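Local coordinates for protein lipoteichoic acid primase (Listeria monocytogenes, PDB 4UOP) that forms the extracellular catalytic domain of an enzyme of the sulfatase-like alpha/beta family and holds a magnesium ion, at residues Asp87-Glu92 / Gly272-Ser277; Thr83-Gly88 / Lys259-Phe264; Phe319-Pro324 / Met346-Ile351. One frame throughout, in Å; residues are numbered along the deposited sequence.

Contact 1: residues Asp87-Glu92 / Gly272-Ser277; sequences DGLQNE and GIWDDS
The indole of Trp274 is met by Leu89 and Glu92 from the same side of its plane, both at a slant, while the imidazole of His322 stacks over the other side. Leu89 reaches the benzo end of the ring with one branch, its CD2 lying 4.2 Å from Trp274 CH2. Glu92 comes in further along, where its OE1 stands 4.0 Å from Trp274 NE1, too far for a hydrogen bond, and about equally far from CZ2. The carboxylate is turned almost perpendicular to the indole, 89° between the planes. Glu92 starts with CG wedged between its backbone N and carbonyl carbon (chi1 61°), and from there the chain runs extended, which carries the acid to the ring. The backbones stay well apart, 12.2 Å between Glu92 CA and Trp274 CA, so the side chains do all the bridging.

Behind the ring the turn is tied down at Ile273 O, which takes Asp276 N at 2.9 Å and Ser277 OG at 2.8 Å from opposite faces of its carbonyl plane. Trp274 O in turn accepts a hydrogen bond from His322 NE2, so one histidine engages both backbone and ring.

The contact ties the C-terminal part of helix 84-89 and the residues after it to the turn between helix 246-271 and strand 277-283. Lys269 makes a cation-pi contact with Trp274 and a long, weak ion pair with Glu92 OE2. The lysine probably offsets the negative charge that the carboxylate brings up to the indole, and the contact combines apolar packing by Leu89 with loose electrostatics rather than direct bonds.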
loop_
_atom_site.group_PDB
_atom_site.type_symbol
_atom_site.label_atom_id
_atom_site.label_comp_id
_atom_site.label_asym_id
_atom_site.label_seq_id
_atom_site.Cartn_x
_atom_site.Cartn_y
_atom_site.Cartn_z
ATOM N N ASP B 87 28.088 17.628 -4.298
ATOM C CA ASP B 87 29.488 17.208 -4.203
ATOM C C ASP B 87 30.317 18.257 -3.464
ATOM O O ASP B 87 31.127 17.909 -2.620
ATOM C CB ASP B 87 30.081 16.942 -5.583
ATOM C CG ASP B 87 29.292 15.904 -6.385
ATOM O OD1 ASP B 87 28.444 15.164 -5.816
ATOM O OD2 ASP B 87 29.523 15.829 -7.606
ATOM N N GLY B 88 30.088 19.533 -3.773
ATOM C CA GLY B 88 30.767 20.654 -3.123
ATOM C C GLY B 88 30.441 20.771 -1.641
ATOM O O GLY B 88 31.298 21.149 -0.846
ATOM N N LEU B 89 29.211 20.440 -1.256
ATOM C CA LEU B 89 28.816 20.492 0.167
ATOM C C LEU B 89 29.535 19.483 1.054
ATOM O O LEU B 89 29.603 19.683 2.269
ATOM C CB LEU B 89 27.315 20.253 0.324
ATOM C CG LEU B 89 26.380 21.372 -0.105
ATOM C CD1 LEU B 89 24.951 20.853 -0.059
ATOM C CD2 LEU B 89 26.547 22.601 0.766
ATOM N N GLN B 90 30.041 18.399 0.476
ATOM C CA GLN B 90 30.740 17.369 1.258
ATOM C C GLN B 90 31.896 17.914 2.094
ATOM O O GLN B 90 32.135 17.423 3.193
ATOM C CB GLN B 90 31.228 16.231 0.362
ATOM C CG GLN B 90 30.089 15.357 -0.139
ATOM C CD GLN B 90 30.519 14.141 -0.943
ATOM O OE1 GLN B 90 29.703 13.543 -1.631
ATOM N NE2 GLN B 90 31.779 13.748 -0.828
ATOM N N ASN B 91 32.587 18.934 1.590
ATOM C CA ASN B 91 33.698 19.560 2.316
ATOM C C ASN B 91 33.281 20.454 3.466
ATOM O O ASN B 91 34.109 20.784 4.309
ATOM C CB ASN B 91 34.563 20.399 1.366
ATOM C CG ASN B 91 35.418 19.549 0.456
ATOM O OD1 ASN B 91 35.789 18.427 0.800
ATOM N ND2 ASN B 91 35.732 20.076 -0.727
ATOM N N GLU B 92 32.026 20.889 3.490
ATOM C CA GLU B 92 31.594 21.869 4.490
ATOM C C GLU B 92 30.354 21.458 5.286
ATOM O O GLU B 92 29.770 22.289 5.972
ATOM C CB GLU B 92 31.368 23.231 3.825
ATOM C CG GLU B 92 30.304 23.254 2.747
ATOM C CD GLU B 92 30.083 24.646 2.165
ATOM O OE1 GLU B 92 29.559 25.536 2.867
ATOM O OE2 GLU B 92 30.414 24.854 0.984
ATOM N N GLY B 272 23.323 36.441 4.225
ATOM C CA GLY B 272 23.622 36.217 5.646
ATOM C C GLY B 272 22.790 35.123 6.318
ATOM O O GLY B 272 23.084 34.708 7.449
ATOM N N ILE B 273 21.751 34.641 5.642
ATOM C CA ILE B 273 20.879 33.616 6.233
ATOM C C ILE B 273 21.652 32.311 6.483
ATOM O O ILE B 273 21.459 31.659 7.506
ATOM C CB ILE B 273 19.631 33.384 5.366
ATOM C CG1 ILE B 273 18.728 34.617 5.425
ATOM C CG2 ILE B 273 18.836 32.178 5.846
ATOM C CD1 ILE B 273 17.704 34.664 4.314
ATOM N N TRP B 274 22.546 31.954 5.567
ATOM C CA TRP B 274 23.310 30.692 5.668
ATOM C C TRP B 274 24.084 30.613 6.979
ATOM O O TRP B 274 24.108 29.569 7.645
ATOM C CB TRP B 274 24.263 30.588 4.500
ATOM C CG TRP B 274 25.065 29.335 4.405
ATOM C CD1 TRP B 274 26.386 29.186 4.716
ATOM C CD2 TRP B 274 24.620 28.064 3.917
ATOM N NE1 TRP B 274 26.794 27.899 4.452
ATOM C CE2 TRP B 274 25.723 27.181 3.988
ATOM C CE3 TRP B 274 23.390 27.576 3.450
ATOM C CZ2 TRP B 274 25.640 25.845 3.580
ATOM C CZ3 TRP B 274 23.308 26.251 3.045
ATOM C CH2 TRP B 274 24.428 25.399 3.111
ATOM N N ASP B 275 24.702 31.731 7.341
ATOM C CA ASP B 275 25.537 31.801 8.537
ATOM C C ASP B 275 24.718 31.905 9.806
ATOM O O ASP B 275 25.291 31.896 10.895
ATOM C CB ASP B 275 26.493 32.997 8.453
ATOM C CG ASP B 275 27.495 32.867 7.317
ATOM O OD1 ASP B 275 27.948 31.739 7.042
ATOM O OD2 ASP B 275 27.846 33.891 6.695
ATOM N N ASP B 276 23.395 31.990 9.678
ATOM C CA ASP B 276 22.494 32.063 10.812
ATOM C C ASP B 276 21.433 30.958 10.814
ATOM O O ASP B 276 20.399 31.101 11.480
ATOM C CB ASP B 276 21.802 33.434 10.823
ATOM C CG ASP B 276 22.358 34.383 11.891
ATOM O OD1 ASP B 276 23.437 34.102 12.483
ATOM O OD2 ASP B 276 21.691 35.423 12.139
ATOM N N SER B 277 21.697 29.850 10.116
ATOM C CA SER B 277 20.696 28.797 9.925
ATOM C C SER B 277 21.295 27.400 9.931
ATOM O O SER B 277 22.389 27.186 9.408
ATOM C CB SER B 277 19.973 28.980 8.576
ATOM O OG SER B 277 19.328 30.223 8.499
#

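Contact 2: residues Thr83-Gly88 / Lys259-Phe264; sequences TPTLDG and KQLGEF
Thr85 OG1 donates a hydrogen bond to the carbonyl O of Asp258, one turn before Gly262 on helix 246-271, and at the same time rests 3.4 Å from Gly262 CA. The threonine sits astride the glycine: a chi1 of -62° sets OG1 beside the backbone N and leaves the methyl CG2 anti to that N, 3.6 Å from the same Gly262 CA. With no side chain at Gly262, the two backbones can close to 5.4 Å between Thr85 CA and Gly262 CA. Asp258 ties the helices a second time, its OD2 accepting from the backbone N of Leu86 in the first turn of helix 84-89.

Beside this polar join runs an apolar one. Leu86 and Leu261 cross at about a right angle and touch through one methyl each, Leu86 CD2 to Leu261 CD2 at 4.0 Å.

The short helix thus packs closely on the middle of the long one, the segment axes coming to 9.0 Å at an angle of 53°. Leu261 also touches Tyr197 of helix 193-209 and Leu86 leans on Phe68, while Thr85 reaches Ile265 a little further along helix 246-271. Helix 84-89 leads on toward strand 94-100 of the central mixed sheet.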
loop_
_atom_site.group_PDB
_atom_site.type_symbol
_atom_site.label_atom_id
_atom_site.label_comp_id
_atom_site.label_asym_id
_atom_site.label_seq_id
_atom_site.Cartn_x
_atom_site.Cartn_y
_atom_site.Cartn_z
ATOM N N THR B 83 25.686 16.163 -9.917
ATOM C CA THR B 83 25.300 16.904 -8.723
ATOM C C THR B 83 26.473 17.677 -8.126
ATOM O O THR B 83 26.854 17.426 -6.985
ATOM C CB THR B 83 24.723 15.964 -7.624
ATOM O OG1 THR B 83 25.705 15.002 -7.247
ATOM C CG2 THR B 83 23.473 15.242 -8.100
ATOM N N PRO B 84 27.030 18.643 -8.871
ATOM C CA PRO B 84 28.145 19.422 -8.330
ATOM C C PRO B 84 27.823 20.211 -7.044
ATOM O O PRO B 84 28.704 20.364 -6.218
ATOM C CB PRO B 84 28.529 20.368 -9.479
ATOM C CG PRO B 84 27.299 20.456 -10.318
ATOM C CD PRO B 84 26.609 19.130 -10.196
ATOM N N THR B 85 26.591 20.689 -6.868
ATOM C CA THR B 85 26.216 21.377 -5.610
ATOM C C THR B 85 26.384 20.431 -4.431
ATOM O O THR B 85 27.023 20.790 -3.441
ATOM C CB THR B 85 24.772 21.933 -5.644
ATOM O OG1 THR B 85 24.660 22.897 -6.684
ATOM C CG2 THR B 85 24.380 22.610 -4.321
ATOM N N LEU B 86 25.828 19.231 -4.522
ATOM C CA LEU B 86 25.919 18.266 -3.410
ATOM C C LEU B 86 27.358 17.823 -3.209
ATOM O O LEU B 86 27.809 17.683 -2.092
ATOM C CB LEU B 86 25.021 17.047 -3.640
ATOM C CG LEU B 86 23.507 17.282 -3.697
ATOM C CD1 LEU B 86 22.761 15.942 -3.735
ATOM C CD2 LEU B 86 23.024 18.143 -2.549
ATOM N N ASP B 87 28.088 17.628 -4.298
ATOM C CA ASP B 87 29.488 17.208 -4.203
ATOM C C ASP B 87 30.317 18.257 -3.464
ATOM O O ASP B 87 31.127 17.909 -2.620
ATOM C CB ASP B 87 30.081 16.942 -5.583
ATOM C CG ASP B 87 29.292 15.904 -6.385
ATOM O OD1 ASP B 87 28.444 15.164 -5.816
ATOM O OD2 ASP B 87 29.523 15.829 -7.606
ATOM N N GLY B 88 30.088 19.533 -3.773
ATOM C CA GLY B 88 30.767 20.654 -3.123
ATOM C C GLY B 88 30.441 20.771 -1.641
ATOM O O GLY B 88 31.298 21.149 -0.846
ATOM N N LYS B 259 21.411 22.192 -9.726
ATOM C CA LYS B 259 21.797 23.553 -10.114
ATOM C C LYS B 259 20.973 24.620 -9.385
ATOM O O LYS B 259 21.522 25.592 -8.867
ATOM C CB LYS B 259 21.641 23.736 -11.618
ATOM C CG LYS B 259 22.043 25.111 -12.122
ATOM C CD LYS B 259 22.100 25.080 -13.639
ATOM C CE LYS B 259 22.460 26.427 -14.241
ATOM N NZ LYS B 259 21.228 27.111 -14.700
ATOM N N GLN B 260 19.656 24.451 -9.367
ATOM C CA GLN B 260 18.765 25.431 -8.762
ATOM C C GLN B 260 18.959 25.456 -7.255
ATOM O O GLN B 260 18.922 26.521 -6.650
ATOM C CB GLN B 260 17.302 25.167 -9.130
ATOM C CG GLN B 260 17.008 25.361 -10.626
ATOM C CD GLN B 260 17.476 26.708 -11.157
ATOM O OE1 GLN B 260 17.383 27.728 -10.472
ATOM N NE2 GLN B 260 17.958 26.720 -12.395
ATOM N N LEU B 261 19.218 24.299 -6.667
ATOM C CA LEU B 261 19.575 24.241 -5.238
ATOM C C LEU B 261 20.836 25.054 -4.940
ATOM O O LEU B 261 20.877 25.824 -3.980
ATOM C CB LEU B 261 19.766 22.801 -4.792
ATOM C CG LEU B 261 20.083 22.621 -3.300
ATOM C CD1 LEU B 261 18.904 23.057 -2.434
ATOM C CD2 LEU B 261 20.467 21.178 -3.020
ATOM N N GLY B 262 21.842 24.938 -5.801
ATOM C CA GLY B 262 23.072 25.712 -5.661
ATOM C C GLY B 262 22.857 27.221 -5.709
ATOM O O GLY B 262 23.479 27.980 -4.969
ATOM N N GLU B 263 21.983 27.670 -6.603
ATOM C CA GLU B 263 21.643 29.089 -6.681
ATOM C C GLU B 263 20.911 29.590 -5.421
ATOM O O GLU B 263 21.137 30.721 -4.977
ATOM C CB GLU B 263 20.845 29.386 -7.951
ATOM C CG GLU B 263 21.717 29.224 -9.196
ATOM C CD GLU B 263 20.964 29.388 -10.507
ATOM O OE1 GLU B 263 19.878 30.002 -10.520
ATOM O OE2 GLU B 263 21.466 28.881 -11.533
ATOM N N PHE B 264 20.032 28.751 -4.873
ATOM C CA PHE B 264 19.326 29.058 -3.638
ATOM C C PHE B 264 20.332 29.188 -2.490
ATOM O O PHE B 264 20.272 30.159 -1.717
ATOM C CB PHE B 264 18.277 27.986 -3.373
ATOM C CG PHE B 264 17.517 28.149 -2.093
ATOM C CD1 PHE B 264 16.773 29.300 -1.838
ATOM C CD2 PHE B 264 17.478 27.118 -1.178
ATOM C CE1 PHE B 264 16.054 29.429 -0.660
ATOM C CE2 PHE B 264 16.752 27.247 -0.003
ATOM C CZ PHE B 264 16.041 28.398 0.254
#

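Contact 3: residues Phe319-Pro324 / Met346-Ile351; sequences FFLHYP and MNLLGI
Leu348 forks between two side chains, sending CD1 to Leu321 and CD2 to Tyr323. Against Leu321 the meeting is tip to tip: Leu348 CD1 rests across the ends of both methyls, 3.6 Å from Leu321 CD2 and just as near Leu321 CD1. Against Tyr323 the two side chains cross at about a right angle, and Leu348 CD2 comes at a slant to one flank of the phenol ring, 3.9 Å from Tyr323 CE2 and 4.1 Å from Tyr323 CD2. The strand residues also touch each other, since Leu321 CD2 lies in the plane of the tyrosine ring, at its edge. Leu321 carries CG anti to its backbone N (chi1 -177°), stretching the branch out from the strand to meet the incoming methyl.

All three residues are buried, and the contact is purely apolar. Just beyond, the helix closes in a Schellman motif: Ile351 N bonds back to Met346 O at 2.9 Å and Gly350 N to Asn347 O at 3.1 Å, with Gly350 at positive phi.

The contact sets the C-terminal end of helix 341-348 against one face of the central mixed sheet. Strand 319-322 runs antiparallel to both 94-100 and 277-283, with Leu321 also packing on Val280; on the sheet's other side Phe320 meets Leu86 and Leu89 of helix 84-89. Met346, Leu349 and Ile351 turn to helix 139-144.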
loop_
_atom_site.group_PDB
_atom_site.type_symbol
_atom_site.label_atom_id
_atom_site.label_comp_id
_atom_site.label_asym_id
_atom_site.label_seq_id
_atom_site.Cartn_x
_atom_site.Cartn_y
_atom_site.Cartn_z
ATOM N N PHE B 319 21.952 12.898 2.256
ATOM C CA PHE B 319 21.688 13.612 3.494
ATOM C C PHE B 319 22.863 14.518 3.809
ATOM O O PHE B 319 24.000 14.048 3.916
ATOM C CB PHE B 319 21.457 12.642 4.648
ATOM C CG PHE B 319 21.213 13.320 5.967
ATOM C CD1 PHE B 319 19.962 13.814 6.287
ATOM C CD2 PHE B 319 22.250 13.509 6.867
ATOM C CE1 PHE B 319 19.741 14.457 7.497
ATOM C CE2 PHE B 319 22.037 14.158 8.066
ATOM C CZ PHE B 319 20.785 14.638 8.384
ATOM N N PHE B 320 22.588 15.808 3.931
ATOM C CA PHE B 320 23.603 16.820 4.205
ATOM C C PHE B 320 23.089 17.739 5.287
ATOM O O PHE B 320 21.925 18.165 5.260
ATOM C CB PHE B 320 23.916 17.643 2.943
ATOM C CG PHE B 320 24.569 16.855 1.851
ATOM C CD1 PHE B 320 23.817 16.050 1.017
ATOM C CD2 PHE B 320 25.946 16.908 1.657
ATOM C CE1 PHE B 320 24.426 15.300 0.019
ATOM C CE2 PHE B 320 26.554 16.182 0.652
ATOM C CZ PHE B 320 25.797 15.356 -0.153
ATOM N N LEU B 321 23.955 18.062 6.239
ATOM C CA LEU B 321 23.605 18.942 7.322
ATOM C C LEU B 321 24.666 20.007 7.509
ATOM O O LEU B 321 25.862 19.707 7.617
ATOM C CB LEU B 321 23.415 18.153 8.618
ATOM C CG LEU B 321 22.966 19.072 9.772
ATOM C CD1 LEU B 321 21.692 18.587 10.451
ATOM C CD2 LEU B 321 24.099 19.208 10.766
ATOM N N HIS B 322 24.207 21.250 7.545
ATOM C CA HIS B 322 25.052 22.413 7.789
ATOM C C HIS B 322 24.564 23.110 9.048
ATOM O O HIS B 322 23.357 23.190 9.291
ATOM C CB HIS B 322 24.973 23.369 6.597
ATOM C CG HIS B 322 25.210 24.814 6.942
ATOM N ND1 HIS B 322 26.473 25.366 7.003
ATOM C CD2 HIS B 322 24.349 25.816 7.239
ATOM C CE1 HIS B 322 26.380 26.639 7.343
ATOM N NE2 HIS B 322 25.101 26.938 7.491
ATOM N N TYR B 323 25.499 23.602 9.856
ATOM C CA TYR B 323 25.144 24.588 10.874
ATOM C C TYR B 323 26.289 25.558 11.061
ATOM O O TYR B 323 27.452 25.189 10.842
ATOM C CB TYR B 323 24.705 23.933 12.195
ATOM C CG TYR B 323 25.759 23.147 12.934
ATOM C CD1 TYR B 323 26.624 23.766 13.837
ATOM C CD2 TYR B 323 25.862 21.772 12.774
ATOM C CE1 TYR B 323 27.583 23.030 14.536
ATOM C CE2 TYR B 323 26.812 21.032 13.460
ATOM C CZ TYR B 323 27.663 21.660 14.344
ATOM O OH TYR B 323 28.606 20.902 15.008
ATOM N N PRO B 324 25.972 26.796 11.450
ATOM C CA PRO B 324 27.032 27.809 11.559
ATOM C C PRO B 324 28.110 27.450 12.588
ATOM O O PRO B 324 27.790 27.009 13.696
ATOM C CB PRO B 324 26.281 29.070 11.994
ATOM C CG PRO B 324 24.850 28.813 11.655
ATOM C CD PRO B 324 24.658 27.336 11.845
ATOM N N MET B 346 16.546 18.769 16.646
ATOM C CA MET B 346 16.161 19.361 17.922
ATOM C C MET B 346 17.382 19.443 18.848
ATOM O O MET B 346 17.550 20.438 19.563
ATOM C CB MET B 346 15.035 18.576 18.594
ATOM C CG MET B 346 13.704 18.564 17.848
ATOM S SD MET B 346 13.017 20.195 17.431
ATOM C CE MET B 346 13.762 20.487 15.822
ATOM N N ASN B 347 18.237 18.424 18.825
ATOM C CA ASN B 347 19.468 18.481 19.613
ATOM C C ASN B 347 20.370 19.658 19.205
ATOM O O ASN B 347 20.858 20.417 20.052
ATOM C CB ASN B 347 20.219 17.147 19.541
ATOM C CG ASN B 347 21.552 17.190 20.269
ATOM O OD1 ASN B 347 21.593 17.243 21.506
ATOM N ND2 ASN B 347 22.636 17.188 19.525
ATOM N N LEU B 348 20.598 19.827 17.903
ATOM C CA LEU B 348 21.415 20.937 17.433
ATOM C C LEU B 348 20.837 22.301 17.835
ATOM O O LEU B 348 21.587 23.235 18.177
ATOM C CB LEU B 348 21.582 20.873 15.903
ATOM C CG LEU B 348 22.414 19.707 15.395
ATOM C CD1 LEU B 348 22.318 19.614 13.875
ATOM C CD2 LEU B 348 23.867 19.872 15.806
ATOM N N LEU B 349 19.513 22.418 17.779
ATOM C CA LEU B 349 18.837 23.669 18.098
ATOM C C LEU B 349 18.711 23.900 19.615
ATOM O O LEU B 349 18.212 24.931 20.025
ATOM C CB LEU B 349 17.459 23.702 17.442
ATOM C CG LEU B 349 17.460 23.787 15.900
ATOM C CD1 LEU B 349 16.036 23.695 15.369
ATOM C CD2 LEU B 349 18.135 25.040 15.397
ATOM N N GLY B 350 19.154 22.933 20.420
ATOM C CA GLY B 350 19.114 23.049 21.882
ATOM C C GLY B 350 17.720 22.980 22.449
ATOM O O GLY B 350 17.412 23.661 23.421
ATOM N N ILE B 351 16.852 22.205 21.810
ATOM C CA ILE B 351 15.476 22.110 22.219
ATOM C C ILE B 351 15.230 20.747 22.860
ATOM O O ILE B 351 15.510 19.713 22.278
ATOM C CB ILE B 351 14.532 22.365 21.032
ATOM C CG1 ILE B 351 14.621 23.843 20.629
ATOM C CG2 ILE B 351 13.099 21.977 21.381
ATOM C CD1 ILE B 351 13.935 24.194 19.330
#

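How the contacts relate
The segments of contacts 1 and 2 overlap on helix 84-89, which touches through Thr85 and Leu86 in contact 2 and through Leu89 in contact 1, and is so fastened to helix 246-271 and to the turn that follows; their centres are about 11 Å apart. Contact 3 lies about 12 Å from contact 1 and about 20 Å from contact 2, centre to centre. His322, from the strand of contact 3, is the residue that also meets Trp274 of contact 1, and Phe320 CE2 packs 3.4 Å from Leu86 O of contact 2. Strand 277-283, entered at Ser277, leads straight to Asp284 and His285, which bind the magnesium ion with Glu66 and Thr108. None of these ligands belongs to the three contacts.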